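Local coordinates for protein putative cytidylyltransferase (Burkholderia pseudomallei, PDB 5X9Q) that probably transfers the adenylyl group of ATP to D-glycero-beta-D-manno-heptose 1-phosphate, releasing diphosphate and forming ADP-heptose, at residues Val38-Gly43 against Cys65-Val70; Lys20-Asp25 against Val103-Gly108; Pro123-Lys128 against Gly147-Ala152. All blocks are in the same frame, centred on the assembly; numbering follows the deposited sequence.

Overall arrangement
The chain opens interaction 2 with 20-25, whose last residues begin helix 24-30, and then enters strand 38-43 at the middle of the sheet. Helix 50-62 carries it to strand 65-71, where interaction 1 closes the first loop. Strand 105-109 follows beside 65-71 and meets 20-25, so interaction 2 closes a longer loop with interaction 1 nested inside it. Interaction 3 comes in series: strand 125-129 lies on the other flank of 38-43, and strand 149-153 completes that edge. V38 N bonds D124 OD2 between interactions 1 and 3, and V70 N bonds V107 O between 1 and 2; the centres of 2 and 3 stand about 18 Å apart.

Interaction 1 of 3, residues Val38-Gly43 against Cys65-Val70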
loop_
_atom_site.group_PDB
_atom_site.type_symbol
_atom_site.label_atom_id
_atom_site.label_comp_id
_atom_site.label_asym_id
_atom_site.label_seq_id
_atom_site.Cartn_x
_atom_site.Cartn_y
_atom_site.Cartn_z
ATOM N N VAL A 38 -20.733 -8.213 -1.910
ATOM C CA VAL A 38 -19.900 -7.198 -2.514
ATOM C C VAL A 38 -19.776 -5.980 -1.613
ATOM O O VAL A 38 -20.782 -5.419 -1.157
ATOM C CB VAL A 38 -20.456 -6.791 -3.871
ATOM C CG1 VAL A 38 -19.640 -5.654 -4.472
ATOM C CG2 VAL A 38 -20.489 -8.018 -4.793
ATOM N N VAL A 39 -18.536 -5.592 -1.335
ATOM C CA VAL A 39 -18.270 -4.468 -0.451
ATOM C C VAL A 39 -17.816 -3.239 -1.253
ATOM O O VAL A 39 -17.004 -3.330 -2.199
ATOM C CB VAL A 39 -17.228 -4.841 0.596
ATOM C CG1 VAL A 39 -17.164 -3.789 1.678
ATOM C CG2 VAL A 39 -17.606 -6.171 1.233
ATOM N N PHE A 40 -18.361 -2.085 -0.883
ATOM C CA PHE A 40 -18.029 -0.855 -1.569
ATOM C C PHE A 40 -17.553 0.180 -0.593
ATOM O O PHE A 40 -18.069 0.256 0.527
ATOM C CB PHE A 40 -19.228 -0.300 -2.334
ATOM C CG PHE A 40 -18.919 0.963 -3.086
ATOM C CD1 PHE A 40 -18.974 2.208 -2.463
ATOM C CD2 PHE A 40 -18.560 0.902 -4.417
ATOM C CE1 PHE A 40 -18.665 3.358 -3.153
ATOM C CE2 PHE A 40 -18.252 2.063 -5.121
ATOM C CZ PHE A 40 -18.300 3.285 -4.487
ATOM N N THR A 41 -16.557 0.964 -1.021
ATOM C CA THR A 41 -16.177 2.175 -0.320
ATOM C C THR A 41 -15.666 3.243 -1.304
ATOM O O THR A 41 -15.306 2.940 -2.432
ATOM C CB THR A 41 -15.104 1.886 0.732
ATOM O OG1 THR A 41 -15.048 2.986 1.645
ATOM C CG2 THR A 41 -13.727 1.711 0.084
ATOM N N ASN A 42 -15.598 4.489 -0.867
ATOM C CA ASN A 42 -15.144 5.547 -1.735
ATOM C C ASN A 42 -14.297 6.545 -0.975
ATOM O O ASN A 42 -14.355 6.608 0.261
ATOM C CB ASN A 42 -16.307 6.283 -2.395
ATOM C CG ASN A 42 -17.214 6.960 -1.390
ATOM O OD1 ASN A 42 -17.232 8.180 -1.297
ATOM N ND2 ASN A 42 -18.002 6.173 -0.663
ATOM N N GLY A 43 -13.495 7.309 -1.718
ATOM C CA GLY A 43 -12.661 8.323 -1.100
ATOM C C GLY A 43 -11.740 9.026 -2.075
ATOM O O GLY A 43 -11.662 8.705 -3.260
ATOM N N CYS A 65 -15.471 -9.425 -1.745
ATOM C CA CYS A 65 -15.087 -8.625 -2.884
ATOM C C CYS A 65 -15.103 -7.151 -2.489
ATOM O O CYS A 65 -16.082 -6.681 -1.899
ATOM C CB CYS A 65 -16.057 -8.914 -4.029
ATOM S SG CYS A 65 -15.797 -7.904 -5.424
ATOM N N LEU A 66 -14.038 -6.416 -2.792
ATOM C CA LEU A 66 -13.979 -5.033 -2.363
ATOM C C LEU A 66 -13.757 -4.089 -3.515
ATOM O O LEU A 66 -12.722 -4.145 -4.184
ATOM C CB LEU A 66 -12.880 -4.830 -1.334
ATOM C CG LEU A 66 -12.673 -3.374 -0.910
ATOM C CD1 LEU A 66 -13.937 -2.780 -0.265
ATOM C CD2 LEU A 66 -11.436 -3.198 0.003
ATOM N N ILE A 67 -14.716 -3.182 -3.689
ATOM C CA ILE A 67 -14.652 -2.155 -4.715
ATOM C C ILE A 67 -14.410 -0.795 -4.067
ATOM O O ILE A 67 -15.075 -0.434 -3.092
ATOM C CB ILE A 67 -15.967 -2.119 -5.547
ATOM C CG1 ILE A 67 -16.312 -3.514 -6.068
ATOM C CG2 ILE A 67 -15.871 -1.105 -6.671
ATOM C CD1 ILE A 67 -17.574 -3.567 -6.893
ATOM N N VAL A 68 -13.460 -0.036 -4.606
ATOM C CA VAL A 68 -13.187 1.313 -4.119
ATOM C C VAL A 68 -13.512 2.361 -5.201
ATOM O O VAL A 68 -13.049 2.266 -6.339
ATOM C CB VAL A 68 -11.729 1.447 -3.682
ATOM C CG1 VAL A 68 -11.510 2.773 -2.984
ATOM C CG2 VAL A 68 -11.363 0.287 -2.746
ATOM N N GLY A 69 -14.360 3.327 -4.861
ATOM C CA GLY A 69 -14.677 4.428 -5.754
ATOM C C GLY A 69 -13.788 5.630 -5.486
ATOM O O GLY A 69 -13.593 6.046 -4.331
ATOM N N VAL A 70 -13.232 6.199 -6.544
ATOM C CA VAL A 70 -12.265 7.281 -6.346
ATOM C C VAL A 70 -12.674 8.567 -7.061
ATOM O O VAL A 70 -12.813 8.594 -8.293
ATOM C CB VAL A 70 -10.878 6.859 -6.816
ATOM C CG1 VAL A 70 -9.886 7.990 -6.615
ATOM C CG2 VAL A 70 -10.447 5.613 -6.060
#
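V39 and I67 sit at the heart of a parallel pairing in which the strands 38-43 and 65-70 run 23° from exact alignment. Among the hydrogen bonds, V39 N gives to C65 O and V39 O then accepts I67 N (2.7 Å, N-H...O 173°). T41 repeats the pattern, its N giving to I67 O and its O receiving G69 N at 2.6 Å, before G43 N closes the series on G69 O at 2.9 Å. CA-H groups lean on the same carbonyls, as V68 CA on T41 O at 3.2 Å.

The apolar contacts divide between the two faces. On one, V38 CG1 meets I67 CD1 (3.8 Å), and the F40 side chain crosses I67 at about a right angle, CD2 against CG2. F40 CG is anti to the backbone N (chi1 -179°); the far end of the ring, CZ, lies 4.0 Å from G69 N, directly against a glycine backbone where any CB would clash. Helix 115-121 covers this face through L117, I118 and V121. On the other face V39 CG1 touches L66 CD1 at 3.9 Å, while T41 and V68 lie side by side, CG2 to CG1 3.9 Å. The beta-branched residues suit the extended backbone, and L97 of helix 90-98 packs over V68 and V70.

A buried polar group is the T41 hydroxyl, whose OG1 is hydrogen-bonded to Y55 OH of helix 50-62 and to V127 O of the neighbouring strand 125-129. Threonine thus combines a methyl for V68 with an oxygen that joins its strand to both. The two strands and helix 50-62 form the beta-alpha-beta unit at the centre of a Rossmann-like nucleotidyltransferase fold, in which strand 38-43 leads toward the HxGH signature of the family.

Interaction 2 of 3, residues Lys20-Asp25 against Val103-Gly108; sequences KLITRD and VDWVVG
K20 lays its side chain across the backbone of V103 and D104. Its CB rests 3.3 Å from D104 O and CG 3.2 Å from the same oxygen, CG being turned anti to the carbonyl carbon (chi1 -53°). Beyond CG the chain is extended: CD passes on to V103 O at 3.3 Å, CE stays beside that oxygen, and NZ gives it a hydrogen bond of 2.8 Å. A98 O, at the end of helix 90-98, accepts a second bond from NZ. The lysine's length suits it to this place, its methylenes following the chain and its ammonium reaching two carbonyls; E101 of the second subunit adds only a long, weak ion pair.

The K20 carbonyl O takes V106 N at 2.9 Å, the donor nitrogen lying 45° out of the carbonyl plane, and touches the edge of the W105 ring at CE3. I22 N then bonds V106 O at 3.1 Å, so L21 and V106 form a single bridge between chains of similar direction. Beyond it, I22 CG2 presses on V107 CG2 at 3.4 Å. T23 N-caps helix 24-30, and R24 pairs with E111.

W105 and V107 hydrogen-bond strand 65-71, whereas V106 turns its N and O to 20-22: the N-terminal segment thus borders the outermost strand of the Rossmann-like sheet.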
loop_
_atom_site.group_PDB
_atom_site.type_symbol
_atom_site.label_atom_id
_atom_site.label_comp_id
_atom_site.label_asym_id
_atom_site.label_seq_id
_atom_site.Cartn_x
_atom_site.Cartn_y
_atom_site.Cartn_z
ATOM N N LYS A 20 -6.952 -4.141 -11.882
ATOM C CA LYS A 20 -8.088 -3.714 -11.094
ATOM C C LYS A 20 -8.796 -2.431 -11.487
ATOM O O LYS A 20 -9.923 -2.197 -11.042
ATOM C CB LYS A 20 -7.606 -3.624 -9.657
ATOM C CG LYS A 20 -6.957 -4.874 -9.181
ATOM C CD LYS A 20 -6.553 -4.748 -7.740
ATOM C CE LYS A 20 -5.703 -5.934 -7.322
ATOM N NZ LYS A 20 -5.263 -5.822 -5.885
ATOM N N LEU A 21 -8.138 -1.607 -12.298
ATOM C CA LEU A 21 -8.720 -0.352 -12.751
ATOM C C LEU A 21 -9.797 -0.677 -13.771
ATOM O O LEU A 21 -9.520 -1.296 -14.799
ATOM C CB LEU A 21 -7.651 0.544 -13.375
ATOM C CG LEU A 21 -6.339 0.679 -12.597
ATOM C CD1 LEU A 21 -5.260 1.304 -13.467
ATOM C CD2 LEU A 21 -6.548 1.490 -11.328
ATOM N N ILE A 22 -11.005 -0.239 -13.515
ATOM C CA ILE A 22 -12.112 -0.537 -14.369
ATOM C C ILE A 22 -13.070 0.638 -14.527
ATOM O O ILE A 22 -13.150 1.496 -13.696
ATOM C CB ILE A 22 -12.841 -1.758 -13.800
ATOM C CG1 ILE A 22 -13.982 -2.166 -14.658
ATOM C CG2 ILE A 22 -13.471 -1.484 -12.465
ATOM C CD1 ILE A 22 -14.282 -3.621 -14.496
ATOM N N THR A 23 -13.785 0.665 -15.624
ATOM C CA THR A 23 -14.768 1.715 -15.857
ATOM C C THR A 23 -16.132 1.343 -15.289
ATOM O O THR A 23 -16.459 0.163 -15.154
ATOM C CB THR A 23 -14.918 2.024 -17.358
ATOM O OG1 THR A 23 -15.525 0.908 -18.022
ATOM C CG2 THR A 23 -13.559 2.301 -17.984
ATOM N N ARG A 24 -16.923 2.356 -14.956
ATOM C CA ARG A 24 -18.248 2.141 -14.405
ATOM C C ARG A 24 -19.054 1.167 -15.276
ATOM O O ARG A 24 -19.727 0.272 -14.747
ATOM C CB ARG A 24 -18.996 3.467 -14.228
ATOM C CG ARG A 24 -20.464 3.232 -13.896
ATOM C CD ARG A 24 -21.308 4.489 -13.749
ATOM N NE ARG A 24 -20.645 5.536 -12.979
ATOM C CZ ARG A 24 -21.288 6.561 -12.426
ATOM N NH1 ARG A 24 -22.617 6.644 -12.520
ATOM N NH2 ARG A 24 -20.612 7.475 -11.744
ATOM N N ASP A 25 -18.981 1.332 -16.599
ATOM C CA ASP A 25 -19.749 0.478 -17.517
ATOM C C ASP A 25 -19.281 -0.970 -17.420
ATOM O O ASP A 25 -20.090 -1.899 -17.302
ATOM C CB ASP A 25 -19.617 0.956 -18.968
ATOM C CG ASP A 25 -20.506 2.144 -19.284
ATOM O OD1 ASP A 25 -21.584 2.270 -18.661
ATOM O OD2 ASP A 25 -20.129 2.943 -20.171
ATOM N N VAL A 103 -7.708 -4.864 -2.082
ATOM C CA VAL A 103 -8.639 -4.219 -3.014
ATOM C C VAL A 103 -8.823 -5.087 -4.245
ATOM O O VAL A 103 -7.841 -5.583 -4.792
ATOM C CB VAL A 103 -8.125 -2.797 -3.482
ATOM C CG1 VAL A 103 -8.998 -2.244 -4.613
ATOM C CG2 VAL A 103 -8.083 -1.792 -2.349
ATOM N N ASP A 104 -10.049 -5.277 -4.710
ATOM C CA ASP A 104 -10.232 -6.038 -5.949
ATOM C C ASP A 104 -10.479 -5.154 -7.167
ATOM O O ASP A 104 -9.969 -5.428 -8.246
ATOM C CB ASP A 104 -11.389 -7.023 -5.810
ATOM C CG ASP A 104 -11.141 -8.028 -4.713
ATOM O OD1 ASP A 104 -10.377 -8.996 -4.956
ATOM O OD2 ASP A 104 -11.675 -7.833 -3.597
ATOM N N TRP A 105 -11.239 -4.079 -7.000
ATOM C CA TRP A 105 -11.597 -3.248 -8.143
ATOM C C TRP A 105 -11.552 -1.787 -7.750
ATOM O O TRP A 105 -12.033 -1.419 -6.690
ATOM C CB TRP A 105 -12.999 -3.605 -8.680
ATOM C CG TRP A 105 -13.145 -5.063 -9.067
ATOM C CD1 TRP A 105 -13.799 -6.053 -8.362
ATOM C CD2 TRP A 105 -12.590 -5.701 -10.221
ATOM N NE1 TRP A 105 -13.694 -7.249 -9.026
ATOM C CE2 TRP A 105 -12.959 -7.062 -10.168
ATOM C CE3 TRP A 105 -11.827 -5.249 -11.308
ATOM C CZ2 TRP A 105 -12.579 -7.976 -11.152
ATOM C CZ3 TRP A 105 -11.456 -6.159 -12.284
ATOM C CH2 TRP A 105 -11.836 -7.503 -12.202
ATOM N N VAL A 106 -10.977 -0.956 -8.612
ATOM C CA VAL A 106 -10.940 0.486 -8.375
ATOM C C VAL A 106 -11.648 1.202 -9.534
ATOM O O VAL A 106 -11.290 1.008 -10.706
ATOM C CB VAL A 106 -9.487 1.012 -8.225
ATOM C CG1 VAL A 106 -9.483 2.482 -7.819
ATOM C CG2 VAL A 106 -8.711 0.156 -7.196
ATOM N N VAL A 107 -12.662 2.002 -9.190
ATOM C CA VAL A 107 -13.486 2.733 -10.162
ATOM C C VAL A 107 -13.478 4.226 -9.870
ATOM O O VAL A 107 -13.666 4.630 -8.719
ATOM C CB VAL A 107 -14.952 2.290 -10.120
ATOM C CG1 VAL A 107 -15.780 3.152 -11.046
ATOM C CG2 VAL A 107 -15.061 0.884 -10.528
ATOM N N GLY A 108 -13.264 5.051 -10.887
ATOM C CA GLY A 108 -13.392 6.493 -10.706
ATOM C C GLY A 108 -14.820 6.978 -10.910
ATOM O O GLY A 108 -15.566 6.371 -11.674
#

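Interaction 3 of 3, residues Pro123-Lys128 against Gly147-Ala152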
loop_
_atom_site.group_PDB
_atom_site.type_symbol
_atom_site.label_atom_id
_atom_site.label_comp_id
_atom_site.label_asym_id
_atom_site.label_seq_id
_atom_site.Cartn_x
_atom_site.Cartn_y
_atom_site.Cartn_z
ATOM N N PRO A 123 -23.645 -2.528 -4.341
ATOM C CA PRO A 123 -23.022 -3.286 -3.239
ATOM C C PRO A 123 -23.996 -3.922 -2.253
ATOM O O PRO A 123 -25.071 -3.387 -2.057
ATOM C CB PRO A 123 -22.170 -2.238 -2.509
ATOM C CG PRO A 123 -22.940 -0.944 -2.712
ATOM C CD PRO A 123 -23.511 -1.052 -4.119
ATOM N N ASP A 124 -23.600 -5.021 -1.619
ATOM C CA ASP A 124 -24.343 -5.573 -0.508
ATOM C C ASP A 124 -23.923 -4.859 0.772
ATOM O O ASP A 124 -24.691 -4.758 1.733
ATOM C CB ASP A 124 -24.082 -7.077 -0.368
ATOM C CG ASP A 124 -24.411 -7.835 -1.627
ATOM O OD1 ASP A 124 -25.564 -7.710 -2.110
ATOM O OD2 ASP A 124 -23.501 -8.521 -2.157
ATOM N N ILE A 125 -22.697 -4.358 0.805
ATOM C CA ILE A 125 -22.240 -3.718 2.027
ATOM C C ILE A 125 -21.525 -2.436 1.670
ATOM O O ILE A 125 -20.664 -2.438 0.796
ATOM C CB ILE A 125 -21.291 -4.638 2.846
ATOM C CG1 ILE A 125 -21.968 -5.961 3.204
ATOM C CG2 ILE A 125 -20.795 -3.923 4.094
ATOM C CD1 ILE A 125 -21.021 -6.961 3.794
ATOM N N LEU A 126 -21.918 -1.344 2.318
ATOM C CA LEU A 126 -21.299 -0.044 2.139
ATOM C C LEU A 126 -20.529 0.335 3.373
ATOM O O LEU A 126 -21.064 0.259 4.472
ATOM C CB LEU A 126 -22.343 1.042 1.855
ATOM C CG LEU A 126 -21.689 2.433 1.922
ATOM C CD1 LEU A 126 -20.866 2.689 0.664
ATOM C CD2 LEU A 126 -22.709 3.524 2.110
ATOM N N VAL A 127 -19.277 0.750 3.209
ATOM C CA VAL A 127 -18.464 1.064 4.370
ATOM C C VAL A 127 -17.812 2.415 4.260
ATOM O O VAL A 127 -17.436 2.838 3.181
ATOM C CB VAL A 127 -17.368 -0.028 4.602
ATOM C CG1 VAL A 127 -18.008 -1.347 4.922
ATOM C CG2 VAL A 127 -16.459 -0.175 3.386
ATOM N N LYS A 128 -17.714 3.112 5.383
ATOM C CA LYS A 128 -16.958 4.340 5.422
ATOM C C LYS A 128 -15.902 4.252 6.499
ATOM O O LYS A 128 -16.114 3.638 7.552
ATOM C CB LYS A 128 -17.852 5.548 5.668
ATOM C CG LYS A 128 -18.436 6.089 4.386
ATOM C CD LYS A 128 -19.257 7.323 4.640
ATOM C CE LYS A 128 -18.354 8.483 5.002
ATOM N NZ LYS A 128 -17.519 8.917 3.859
ATOM N N GLY A 147 -31.999 -3.504 1.062
ATOM C CA GLY A 147 -31.691 -4.531 2.043
ATOM C C GLY A 147 -30.207 -4.740 2.372
ATOM O O GLY A 147 -29.861 -5.635 3.136
ATOM N N GLY A 148 -29.326 -3.924 1.803
ATOM C CA GLY A 148 -27.894 -4.011 2.094
ATOM C C GLY A 148 -27.539 -3.395 3.441
ATOM O O GLY A 148 -28.408 -2.898 4.154
ATOM N N ARG A 149 -26.261 -3.418 3.793
ATOM C CA ARG A 149 -25.815 -2.886 5.078
ATOM C C ARG A 149 -24.867 -1.748 4.845
ATOM O O ARG A 149 -24.167 -1.709 3.838
ATOM C CB ARG A 149 -25.134 -3.945 5.945
ATOM C CG ARG A 149 -26.072 -5.067 6.416
ATOM C CD ARG A 149 -25.836 -6.381 5.679
ATOM N NE ARG A 149 -24.910 -7.256 6.394
ATOM C CZ ARG A 149 -24.236 -8.275 5.856
ATOM N NH1 ARG A 149 -23.447 -9.007 6.627
ATOM N NH2 ARG A 149 -24.358 -8.587 4.564
ATOM N N ALA A 150 -24.864 -0.814 5.782
ATOM C CA ALA A 150 -24.021 0.357 5.696
ATOM C C ALA A 150 -23.396 0.569 7.055
ATOM O O ALA A 150 -24.078 0.510 8.066
ATOM C CB ALA A 150 -24.835 1.562 5.267
ATOM N N LEU A 151 -22.094 0.777 7.102
ATOM C CA LEU A 151 -21.468 0.911 8.397
ATOM C C LEU A 151 -20.162 1.651 8.322
ATOM O O LEU A 151 -19.521 1.703 7.277
ATOM C CB LEU A 151 -21.287 -0.460 9.029
ATOM C CG LEU A 151 -20.407 -1.489 8.345
ATOM C CD1 LEU A 151 -19.035 -1.572 9.007
ATOM C CD2 LEU A 151 -21.149 -2.822 8.373
ATOM N N ALA A 152 -19.773 2.247 9.444
ATOM C CA ALA A 152 -18.528 2.996 9.529
ATOM C C ALA A 152 -17.499 2.129 10.233
ATOM O O ALA A 152 -17.821 1.444 11.204
ATOM C CB ALA A 152 -18.739 4.298 10.285
#
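R149 N gives to D124 O at 2.9 Å and L126 N to R149 O at 2.7 Å, a parallel pattern continued by L151 N on L126 O and K128 N on L151 O; the axes of strands 125-128 and 149-152 diverge by 15°.

On the face of I125 and V127, the R149 chain bends at chi2 and chi3, and I125 CD1 sits over one face of its guanidinium, offset toward the rim and 3.8 Å from NH2. This exposed arginine can keep its charge at the surface, although a crystal contact may influence its shape. V127 and L151 lie side by side, CG1 to CG 4.2 Å, and both pack on L62 of helix 50-62.

Helix 138-145 joins the two strands in a beta-alpha-beta unit that finishes one edge of the Rossmann-like sheet. G147, with positive phi (94°), is the C' residue of the Schellman motif ending that helix, a backbone shape natural to glycine. G148 CA lies 3.3 Å from D124 O, an approach any CB would block.

L126 CB and A150 CB stand 4.3 Å apart on the opposite face, the short A150 also touching S140 and M134. V143 and M134 cover L126, and K128 makes a cation-pi contact with Y132.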